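Local coordinates for protein 2-nitropropane dioxygenase (Streptomyces ansochromogenes, PDB 3BW2) that oxidises nitroalkanes with the help of bound FMN, and probably acts on alkyl nitronates such as propionate 3-nitronate with molecular oxygen, at residues F128-P133 and A292-V297; H183-E188 and L266-T271. All coordinates share one frame; numbering follows the deposited sequence.

Contact 1: residues F128-P133 and A292-V297. With FMN (flavin mononucleotide), chain B.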
ATOM      1  N   PHE A 128      13.754   2.984  17.395  1.00 18.89           N
ATOM      2  CA  PHE A 128      14.192   1.594  17.336  1.00 18.51           C
ATOM      3  C   PHE A 128      13.576   0.888  16.140  1.00 18.74           C
ATOM      4  O   PHE A 128      12.435   1.159  15.776  1.00 16.23           O
ATOM      5  CB  PHE A 128      13.782   0.866  18.621  1.00 16.75           C
ATOM      6  CG  PHE A 128      14.403   1.435  19.867  1.00 17.85           C
ATOM      7  CD1 PHE A 128      15.581   0.905  20.376  1.00 20.38           C
ATOM      8  CD2 PHE A 128      13.815   2.512  20.524  1.00 17.04           C
ATOM      9  CE1 PHE A 128      16.170   1.441  21.527  1.00 19.83           C
ATOM     10  CE2 PHE A 128      14.390   3.051  21.670  1.00 19.78           C
ATOM     11  CZ  PHE A 128      15.572   2.513  22.172  1.00 20.01           C
ATOM     12  N   HIS A 129      14.336  -0.024  15.541  1.00 18.77           N
ATOM     13  CA  HIS A 129      13.856  -0.771  14.388  1.00 18.75           C
ATOM     14  C   HIS A 129      14.042  -2.264  14.635  1.00 19.01           C
ATOM     15  O   HIS A 129      14.950  -2.667  15.366  1.00 19.02           O
ATOM     16  CB  HIS A 129      14.629  -0.350  13.128  1.00 18.88           C
ATOM     17  CG  HIS A 129      13.812  -0.404  11.872  1.00 18.68           C
ATOM     18  ND1 HIS A 129      14.133  -1.216  10.804  1.00 20.30           N
ATOM     19  CD2 HIS A 129      12.693   0.267  11.510  1.00 17.53           C
ATOM     20  CE1 HIS A 129      13.248  -1.042   9.837  1.00 17.14           C
ATOM     21  NE2 HIS A 129      12.363  -0.146  10.240  1.00 20.28           N
ATOM     22  N   PHE A 130      13.166  -3.070  14.034  1.00 18.22           N
ATOM     23  CA  PHE A 130      13.197  -4.531  14.145  1.00 18.89           C
ATOM     24  C   PHE A 130      12.706  -5.046  15.497  1.00 20.06           C
ATOM     25  O   PHE A 130      13.192  -6.062  15.999  1.00 21.33           O
ATOM     26  CB  PHE A 130      14.607  -5.070  13.879  1.00 16.97           C
ATOM     27  CG  PHE A 130      15.141  -4.750  12.507  1.00 19.15           C
ATOM     28  CD1 PHE A 130      14.428  -5.100  11.366  1.00 20.28           C
ATOM     29  CD2 PHE A 130      16.377  -4.126  12.358  1.00 16.53           C
ATOM     30  CE1 PHE A 130      14.940  -4.836  10.090  1.00 20.21           C
ATOM     31  CE2 PHE A 130      16.896  -3.858  11.097  1.00 20.54           C
ATOM     32  CZ  PHE A 130      16.175  -4.214   9.956  1.00 19.70           C
ATOM     33  N   GLY A 131      11.744  -4.348  16.088  1.00 18.90           N
ATOM     34  CA  GLY A 131      11.225  -4.787  17.367  1.00 19.51           C
ATOM     35  C   GLY A 131      10.982  -3.674  18.362  1.00 19.42           C
ATOM     36  O   GLY A 131      11.075  -2.495  18.028  1.00 19.18           O
ATOM     37  N   VAL A 132      10.685  -4.065  19.599  1.00 20.02           N
ATOM     38  CA  VAL A 132      10.404  -3.130  20.678  1.00 20.44           C
ATOM     39  C   VAL A 132      11.341  -3.369  21.863  1.00 21.98           C
ATOM     40  O   VAL A 132      11.546  -4.509  22.286  1.00 22.12           O
ATOM     41  CB  VAL A 132       8.956  -3.299  21.195  1.00 22.44           C
ATOM     42  CG1 VAL A 132       8.617  -2.177  22.161  1.00 19.57           C
ATOM     43  CG2 VAL A 132       7.979  -3.330  20.031  1.00 22.29           C
ATOM     44  N   PRO A 133      11.919  -2.295  22.414  1.00 21.81           N
ATOM     45  CA  PRO A 133      12.833  -2.400  23.558  1.00 21.47           C
ATOM     46  C   PRO A 133      12.080  -2.765  24.839  1.00 20.59           C
ATOM     47  O   PRO A 133      10.872  -2.557  24.933  1.00 20.10           O
ATOM     48  CB  PRO A 133      13.428  -0.996  23.665  1.00 20.86           C
ATOM     49  CG  PRO A 133      13.233  -0.413  22.304  1.00 23.81           C
ATOM     50  CD  PRO A 133      11.886  -0.918  21.896  1.00 20.86           C
ATOM     51  N   ALA A 292      14.894 -16.616   5.230  1.00 27.07           N
ATOM     52  CA  ALA A 292      14.651 -15.675   6.313  1.00 26.89           C
ATOM     53  C   ALA A 292      15.753 -15.923   7.335  1.00 25.58           C
ATOM     54  O   ALA A 292      15.625 -16.785   8.201  1.00 25.85           O
ATOM     55  CB  ALA A 292      13.282 -15.924   6.932  1.00 26.88           C
ATOM     56  N   ALA A 293      16.848 -15.181   7.217  1.00 24.98           N
ATOM     57  CA  ALA A 293      17.977 -15.341   8.127  1.00 24.68           C
ATOM     58  C   ALA A 293      18.743 -14.034   8.264  1.00 23.59           C
ATOM     59  O   ALA A 293      19.734 -13.812   7.573  1.00 23.48           O
ATOM     60  CB  ALA A 293      18.907 -16.444   7.612  1.00 23.90           C
ATOM     61  N   TYR A 294      18.277 -13.179   9.168  1.00 23.78           N
ATOM     62  CA  TYR A 294      18.888 -11.878   9.413  1.00 23.46           C
ATOM     63  C   TYR A 294      19.537 -11.854  10.798  1.00 24.42           C
ATOM     64  O   TYR A 294      18.991 -12.405  11.749  1.00 27.20           O
ATOM     65  CB  TYR A 294      17.815 -10.788   9.336  1.00 20.90           C
ATOM     66  CG  TYR A 294      18.334  -9.403   9.626  1.00 18.71           C
ATOM     67  CD1 TYR A 294      18.886  -8.621   8.617  1.00 19.76           C
ATOM     68  CD2 TYR A 294      18.301  -8.886  10.920  1.00 19.58           C
ATOM     69  CE1 TYR A 294      19.396  -7.354   8.888  1.00 19.08           C
ATOM     70  CE2 TYR A 294      18.807  -7.619  11.204  1.00 18.92           C
ATOM     71  CZ  TYR A 294      19.352  -6.861  10.183  1.00 18.44           C
ATOM     72  OH  TYR A 294      19.851  -5.605  10.450  1.00 21.58           O
ATOM     73  N   PRO A 295      20.704 -11.203  10.935  1.00 24.36           N
ATOM     74  CA  PRO A 295      21.463 -10.494   9.904  1.00 23.53           C
ATOM     75  C   PRO A 295      22.450 -11.418   9.197  1.00 23.01           C
ATOM     76  O   PRO A 295      23.356 -10.955   8.503  1.00 21.81           O
ATOM     77  CB  PRO A 295      22.170  -9.410  10.702  1.00 23.83           C
ATOM     78  CG  PRO A 295      22.540 -10.155  11.952  1.00 25.78           C
ATOM     79  CD  PRO A 295      21.278 -10.945  12.271  1.00 24.30           C
ATOM     80  N   ASP A 296      22.267 -12.721   9.378  1.00 23.01           N
ATOM     81  CA  ASP A 296      23.146 -13.720   8.768  1.00 23.28           C
ATOM     82  C   ASP A 296      23.396 -13.444   7.287  1.00 23.01           C
ATOM     83  O   ASP A 296      24.544 -13.362   6.845  1.00 21.14           O
ATOM     84  CB  ASP A 296      22.543 -15.116   8.926  1.00 26.39           C
ATOM     85  CG  ASP A 296      22.353 -15.513  10.383  1.00 27.73           C
ATOM     86  OD1 ASP A 296      21.613 -14.810  11.105  1.00 30.72           O
ATOM     87  OD2 ASP A 296      22.944 -16.529  10.803  1.00 28.91           O
ATOM     88  N   VAL A 297      22.318 -13.311   6.518  1.00 20.91           N
ATOM     89  CA  VAL A 297      22.441 -13.052   5.088  1.00 20.00           C
ATOM     90  C   VAL A 297      23.108 -11.705   4.837  1.00 19.31           C
ATOM     91  O   VAL A 297      23.919 -11.565   3.919  1.00 19.24           O
ATOM     92  CB  VAL A 297      21.058 -13.103   4.398  1.00 20.67           C
ATOM     93  CG1 VAL A 297      21.188 -12.730   2.932  1.00 17.03           C
ATOM     94  CG2 VAL A 297      20.474 -14.508   4.534  1.00 18.36           C
TER
HETATM   95  N1  FMN B 370      14.806   2.689   9.039  1.00 17.88           N
HETATM   96  C2  FMN B 370      15.431   2.517  10.286  1.00 19.62           C
HETATM   97  O2  FMN B 370      14.762   2.526  11.316  1.00 18.13           O
HETATM   98  N3  FMN B 370      16.803   2.345  10.370  1.00 18.73           N
HETATM   99  C4  FMN B 370      17.626   2.339   9.256  1.00 20.36           C
HETATM  100  O4  FMN B 370      18.855   2.188   9.384  1.00 18.98           O
HETATM  101  C4A FMN B 370      17.017   2.526   7.985  1.00 20.06           C
HETATM  102  N5  FMN B 370      17.787   2.558   6.825  1.00 20.55           N
HETATM  103  C5A FMN B 370      17.213   2.771   5.568  1.00 18.64           C
HETATM  104  C6  FMN B 370      18.043   2.819   4.418  1.00 18.27           C
HETATM  105  C7  FMN B 370      17.515   3.043   3.099  1.00 18.33           C
HETATM  106  C7M FMN B 370      18.474   3.836   2.179  1.00 16.34           C
HETATM  107  C8  FMN B 370      16.089   3.255   3.037  1.00 17.52           C
HETATM  108  C8M FMN B 370      15.425   4.148   1.988  1.00 14.91           C
HETATM  109  C9  FMN B 370      15.235   3.184   4.184  1.00 17.29           C
HETATM  110  C9A FMN B 370      15.797   2.947   5.460  1.00 18.30           C
HETATM  111  N10 FMN B 370      14.997   2.892   6.633  1.00 19.13           N
HETATM  112  C10 FMN B 370      15.594   2.697   7.897  1.00 18.69           C
HETATM  113  C1' FMN B 370      13.469   2.887   6.536  1.00 15.89           C
HETATM  114  C2' FMN B 370      12.978   4.324   6.845  1.00 14.30           C
HETATM  115  O2' FMN B 370      12.913   4.489   8.253  1.00 14.05           O
HETATM  116  C3' FMN B 370      11.538   4.602   6.293  1.00 14.69           C
HETATM  117  O3' FMN B 370      10.686   3.616   6.877  1.00 15.38           O
HETATM  118  C4' FMN B 370      11.412   4.509   4.764  1.00 13.56           C
HETATM  119  O4' FMN B 370      12.498   5.239   4.192  1.00 13.23           O
HETATM  120  C5' FMN B 370      10.058   5.113   4.284  1.00 13.81           C
HETATM  121  O5' FMN B 370       9.911   5.044   2.837  1.00 11.87           O
HETATM  122  P   FMN B 370      10.418   6.139   1.733  1.00 17.32           P
HETATM  123  O1P FMN B 370      10.128   7.191   2.750  1.00 17.59           O
HETATM  124  O2P FMN B 370       9.342   5.453   0.912  1.00 15.43           O
HETATM  125  O3P FMN B 370      11.757   5.436   1.855  1.00 16.02           O
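The phenol oxygen of Y294 is hydrogen-bonded to the hydroxyl of Y44 and also touches F130, with F130 CE2 3.5 Å from Y294 OH. The Y44 bond gives this hydroxyl a polar partner at the end of a buried side chain. The two side chains cross at roughly a right angle, and their rings meet obliquely, with planes 41° apart and centroids separated by 5.0 Å. Y294 CE2 lies 4.2 Å above the plane of F130, over its rim, while the hydroxyl reaches past the ring beside F130 CE2. The CG of Y294 is anti to the backbone N (chi1 178°), which sends the phenol out of the 292-297 turn to F130. The peptide bond between Y294 and P295 is cis, and P295 CB rests 3.6 Å above the centre of the tyrosine ring.

On the opposite face of F130, H129 ND1 sits 3.6 Å above the ring plane, over its centre. H129 is in turn part of the flavin pocket: FMN O2 lies over a face of its imidazole, 3.1 Å from H129 CD2. F130 thus backs the pocket residue H129 as a second-shell neighbour, and Y294 packs one layer further out. After F130 the backbone turns through G131, where a side chain would collide with the preceding carbonyl oxygen, and P133 CG then covers the centre of the F128 ring at 3.2 Å.

The contact is buried where parallel strand 125-129 of the TIM barrel ends. F70, at the end of neighbouring strand 65-70, meets F130 edge-to-face and also touches Y294, whose own segment leads directly into helix 296-311.

Contact 2: residues H183-E188 and L266-T271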
ATOM      1  N   HIS A 183       8.380  -6.694  13.840  1.00 19.23           N
ATOM      2  CA  HIS A 183       9.031  -7.072  15.092  1.00 20.63           C
ATOM      3  C   HIS A 183       9.599  -8.485  15.051  1.00 22.10           C
ATOM      4  O   HIS A 183      10.505  -8.826  15.814  1.00 22.56           O
ATOM      5  CB  HIS A 183       8.046  -6.911  16.254  1.00 18.83           C
ATOM      6  CG  HIS A 183       7.555  -5.506  16.430  1.00 18.53           C
ATOM      7  ND1 HIS A 183       6.657  -5.145  17.411  1.00 17.49           N
ATOM      8  CD2 HIS A 183       7.839  -4.371  15.747  1.00 17.76           C
ATOM      9  CE1 HIS A 183       6.408  -3.850  17.324  1.00 18.17           C
ATOM     10  NE2 HIS A 183       7.113  -3.357  16.322  1.00 18.27           N
ATOM     11  N   ARG A 184       9.059  -9.293  14.150  1.00 23.92           N
ATOM     12  CA  ARG A 184       9.497 -10.668  13.945  1.00 27.57           C
ATOM     13  C   ARG A 184       9.297 -10.985  12.467  1.00 27.49           C
ATOM     14  O   ARG A 184       8.263 -10.643  11.895  1.00 27.33           O
ATOM     15  CB  ARG A 184       8.670 -11.632  14.797  1.00 31.39           C
ATOM     16  CG  ARG A 184       9.175 -11.799  16.221  1.00 38.37           C
ATOM     17  CD  ARG A 184       8.228 -12.669  17.042  1.00 44.03           C
ATOM     18  NE  ARG A 184       7.881 -13.913  16.355  1.00 49.00           N
ATOM     19  CZ  ARG A 184       8.740 -14.892  16.084  1.00 52.00           C
ATOM     20  NH1 ARG A 184      10.014 -14.784  16.444  1.00 52.86           N
ATOM     21  NH2 ARG A 184       8.323 -15.983  15.449  1.00 53.77           N
ATOM     22  N   ASP A 185      10.284 -11.624  11.844  1.00 27.91           N
ATOM     23  CA  ASP A 185      10.179 -11.958  10.427  1.00 28.39           C
ATOM     24  C   ASP A 185       9.862 -13.424  10.186  1.00 30.29           C
ATOM     25  O   ASP A 185      10.513 -14.307  10.738  1.00 29.96           O
ATOM     26  CB  ASP A 185      11.475 -11.601   9.688  1.00 26.48           C
ATOM     27  CG  ASP A 185      11.438 -11.999   8.216  1.00 26.16           C
ATOM     28  OD1 ASP A 185      10.410 -11.744   7.555  1.00 24.40           O
ATOM     29  OD2 ASP A 185      12.437 -12.562   7.714  1.00 27.16           O
ATOM     30  N   SER A 186       8.857 -13.672   9.353  1.00 33.25           N
ATOM     31  CA  SER A 186       8.457 -15.030   9.004  1.00 35.98           C
ATOM     32  C   SER A 186       7.870 -15.044   7.599  1.00 37.39           C
ATOM     33  O   SER A 186       7.387 -14.024   7.100  1.00 36.68           O
ATOM     34  CB  SER A 186       7.417 -15.563   9.992  1.00 36.44           C
ATOM     35  OG  SER A 186       6.233 -14.789   9.945  1.00 39.71           O
ATOM     36  N   SER A 187       7.913 -16.211   6.969  1.00 38.93           N
ATOM     37  CA  SER A 187       7.392 -16.385   5.622  1.00 41.87           C
ATOM     38  C   SER A 187       5.964 -15.866   5.488  1.00 41.82           C
ATOM     39  O   SER A 187       5.545 -15.471   4.400  1.00 41.70           O
ATOM     40  CB  SER A 187       7.431 -17.864   5.243  1.00 43.03           C
ATOM     41  OG  SER A 187       6.635 -18.620   6.140  1.00 46.36           O
ATOM     42  N   GLU A 188       5.218 -15.866   6.590  1.00 42.35           N
ATOM     43  CA  GLU A 188       3.834 -15.397   6.564  1.00 43.55           C
ATOM     44  C   GLU A 188       3.692 -13.909   6.250  1.00 42.76           C
ATOM     45  O   GLU A 188       2.679 -13.484   5.697  1.00 42.67           O
ATOM     46  CB  GLU A 188       3.139 -15.698   7.893  1.00 47.21           C
ATOM     47  CG  GLU A 188       2.895 -17.174   8.150  1.00 51.67           C
ATOM     48  CD  GLU A 188       1.851 -17.406   9.229  1.00 55.31           C
ATOM     49  OE1 GLU A 188       2.082 -16.998  10.389  1.00 57.33           O
ATOM     50  OE2 GLU A 188       0.793 -17.992   8.913  1.00 56.58           O
ATOM     51  N   LEU A 266       9.857  -6.134  -2.455  1.00 20.74           N
ATOM     52  CA  LEU A 266      10.343  -6.494  -1.134  1.00 20.61           C
ATOM     53  C   LEU A 266      11.117  -7.783  -1.360  1.00 21.90           C
ATOM     54  O   LEU A 266      10.642  -8.671  -2.071  1.00 22.75           O
ATOM     55  CB  LEU A 266       9.175  -6.755  -0.186  1.00 21.88           C
ATOM     56  CG  LEU A 266       8.487  -5.537   0.419  1.00 23.46           C
ATOM     57  CD1 LEU A 266       7.212  -5.977   1.126  1.00 24.85           C
ATOM     58  CD2 LEU A 266       9.434  -4.846   1.387  1.00 22.67           C
ATOM     59  N   THR A 267      12.303  -7.892  -0.774  1.00 19.02           N
ATOM     60  CA  THR A 267      13.104  -9.096  -0.946  1.00 18.66           C
ATOM     61  C   THR A 267      14.026  -9.354   0.238  1.00 18.41           C
ATOM     62  O   THR A 267      14.367  -8.440   0.987  1.00 16.62           O
ATOM     63  CB  THR A 267      13.977  -9.009  -2.222  1.00 19.91           C
ATOM     64  OG1 THR A 267      14.703 -10.231  -2.392  1.00 21.84           O
ATOM     65  CG2 THR A 267      14.970  -7.855  -2.118  1.00 20.97           C
ATOM     66  N   ARG A 268      14.415 -10.615   0.400  1.00 17.38           N
ATOM     67  CA  ARG A 268      15.329 -11.011   1.463  1.00 18.72           C
ATOM     68  C   ARG A 268      16.687 -11.304   0.831  1.00 18.17           C
ATOM     69  O   ARG A 268      17.631 -11.696   1.512  1.00 17.95           O
ATOM     70  CB  ARG A 268      14.820 -12.271   2.176  1.00 17.85           C
ATOM     71  CG  ARG A 268      13.553 -12.079   3.009  1.00 18.90           C
ATOM     72  CD  ARG A 268      13.358 -13.245   3.996  1.00 21.23           C
ATOM     73  NE  ARG A 268      12.157 -13.099   4.820  1.00 21.14           N
ATOM     74  CZ  ARG A 268      10.915 -13.333   4.398  1.00 21.81           C
ATOM     75  NH1 ARG A 268      10.692 -13.734   3.152  1.00 19.31           N
ATOM     76  NH2 ARG A 268       9.889 -13.148   5.220  1.00 18.26           N
ATOM     77  N   ALA A 269      16.780 -11.095  -0.479  1.00 18.50           N
ATOM     78  CA  ALA A 269      18.009 -11.368  -1.222  1.00 19.04           C
ATOM     79  C   ALA A 269      19.298 -10.795  -0.640  1.00 18.36           C
ATOM     80  O   ALA A 269      20.319 -11.475  -0.588  1.00 19.04           O
ATOM     81  CB  ALA A 269      17.852 -10.892  -2.667  1.00 20.14           C
ATOM     82  N   PHE A 270      19.257  -9.547  -0.197  1.00 17.66           N
ATOM     83  CA  PHE A 270      20.456  -8.903   0.324  1.00 18.43           C
ATOM     84  C   PHE A 270      20.762  -9.081   1.807  1.00 18.11           C
ATOM     85  O   PHE A 270      21.930  -9.119   2.196  1.00 17.20           O
ATOM     86  CB  PHE A 270      20.395  -7.404   0.019  1.00 19.50           C
ATOM     87  CG  PHE A 270      20.299  -7.085  -1.447  1.00 23.49           C
ATOM     88  CD1 PHE A 270      21.414  -7.190  -2.268  1.00 23.14           C
ATOM     89  CD2 PHE A 270      19.086  -6.695  -2.007  1.00 25.79           C
ATOM     90  CE1 PHE A 270      21.324  -6.912  -3.630  1.00 24.10           C
ATOM     91  CE2 PHE A 270      18.985  -6.416  -3.371  1.00 27.38           C
ATOM     92  CZ  PHE A 270      20.108  -6.525  -4.184  1.00 24.23           C
ATOM     93  N   THR A 271      19.730  -9.196   2.634  1.00 18.26           N
ATOM     94  CA  THR A 271      19.955  -9.277   4.074  1.00 18.84           C
ATOM     95  C   THR A 271      19.255 -10.397   4.839  1.00 19.58           C
ATOM     96  O   THR A 271      19.523 -10.591   6.024  1.00 18.98           O
ATOM     97  CB  THR A 271      19.549  -7.954   4.730  1.00 19.51           C
ATOM     98  OG1 THR A 271      18.128  -7.804   4.636  1.00 20.68           O
ATOM     99  CG2 THR A 271      20.208  -6.777   4.015  1.00 19.94           C
TER
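A side-on salt bridge between D185 and R268 ties the loop after strand 178-179 to the end of strand 264-267, an outer strand of the small antiparallel sheet that accompanies the barrel. The arginine offers one edge of its guanidinium, and each nitrogen along that edge takes a different carboxylate oxygen. R268 NH2 donates to D185 OD1 at 2.8 Å, and R268 NE donates to D185 OD2 at 3.0 Å. The NE bond is nearly straight, at 170°, and meets the syn lone pair of its oxygen; OD1 is also approached from the syn side, though somewhat out of the carboxylate plane. With their planes 27° apart, the two flat groups are nearly coplanar, as suits a side-on, bidentate arginine-carboxylate pair.

The side chains come at each other from opposite directions. D185 has CG anti to the backbone N (chi1 177°), which aims its carboxylate across the gap, and R268 reaches it with a chain extended from CG to NE. R268 NH2 also passes 3.2 Å from S186 O. T267 OG1 accepts from A269 N at 3.0 Å, an ST turn that spans R268 at the end of the strand.

R268 NH2 has a second acidic partner in D190, and P274 packs against both members of the pair. A few residues along the loop, E188 O accepts a hydrogen bond from R265 of the second subunit. A methionine in place of R268 would probably leave the carboxylates of D185 and D190 without their shared cationic partner, and the 183-188 loop less firmly fixed. One guanidinium is thus shared by two carboxylates, which probably keeps the arginine charged and offsets the acidic character of the loop at this partly exposed site.

From the N terminus, the chain first passes through 128-133 at the end of barrel strand 125-129. The long excursion from there to 292-297 is closed by contact 1, which ties that strand end to the segment leading into helix 296-311. Nested within it, contact 2 closes the shorter loop from 183-188 to 266-271, joining the loop that leaves strand 178-179 to the end of strand 264-267, both outer strands of the small antiparallel sheet. The two contacts, centred about 9 Å apart, pack directly on each other: V132 CG2 lies 3.2 Å from H183 CE1, and Y294 CD1 lies 3.3 Å from T271 O.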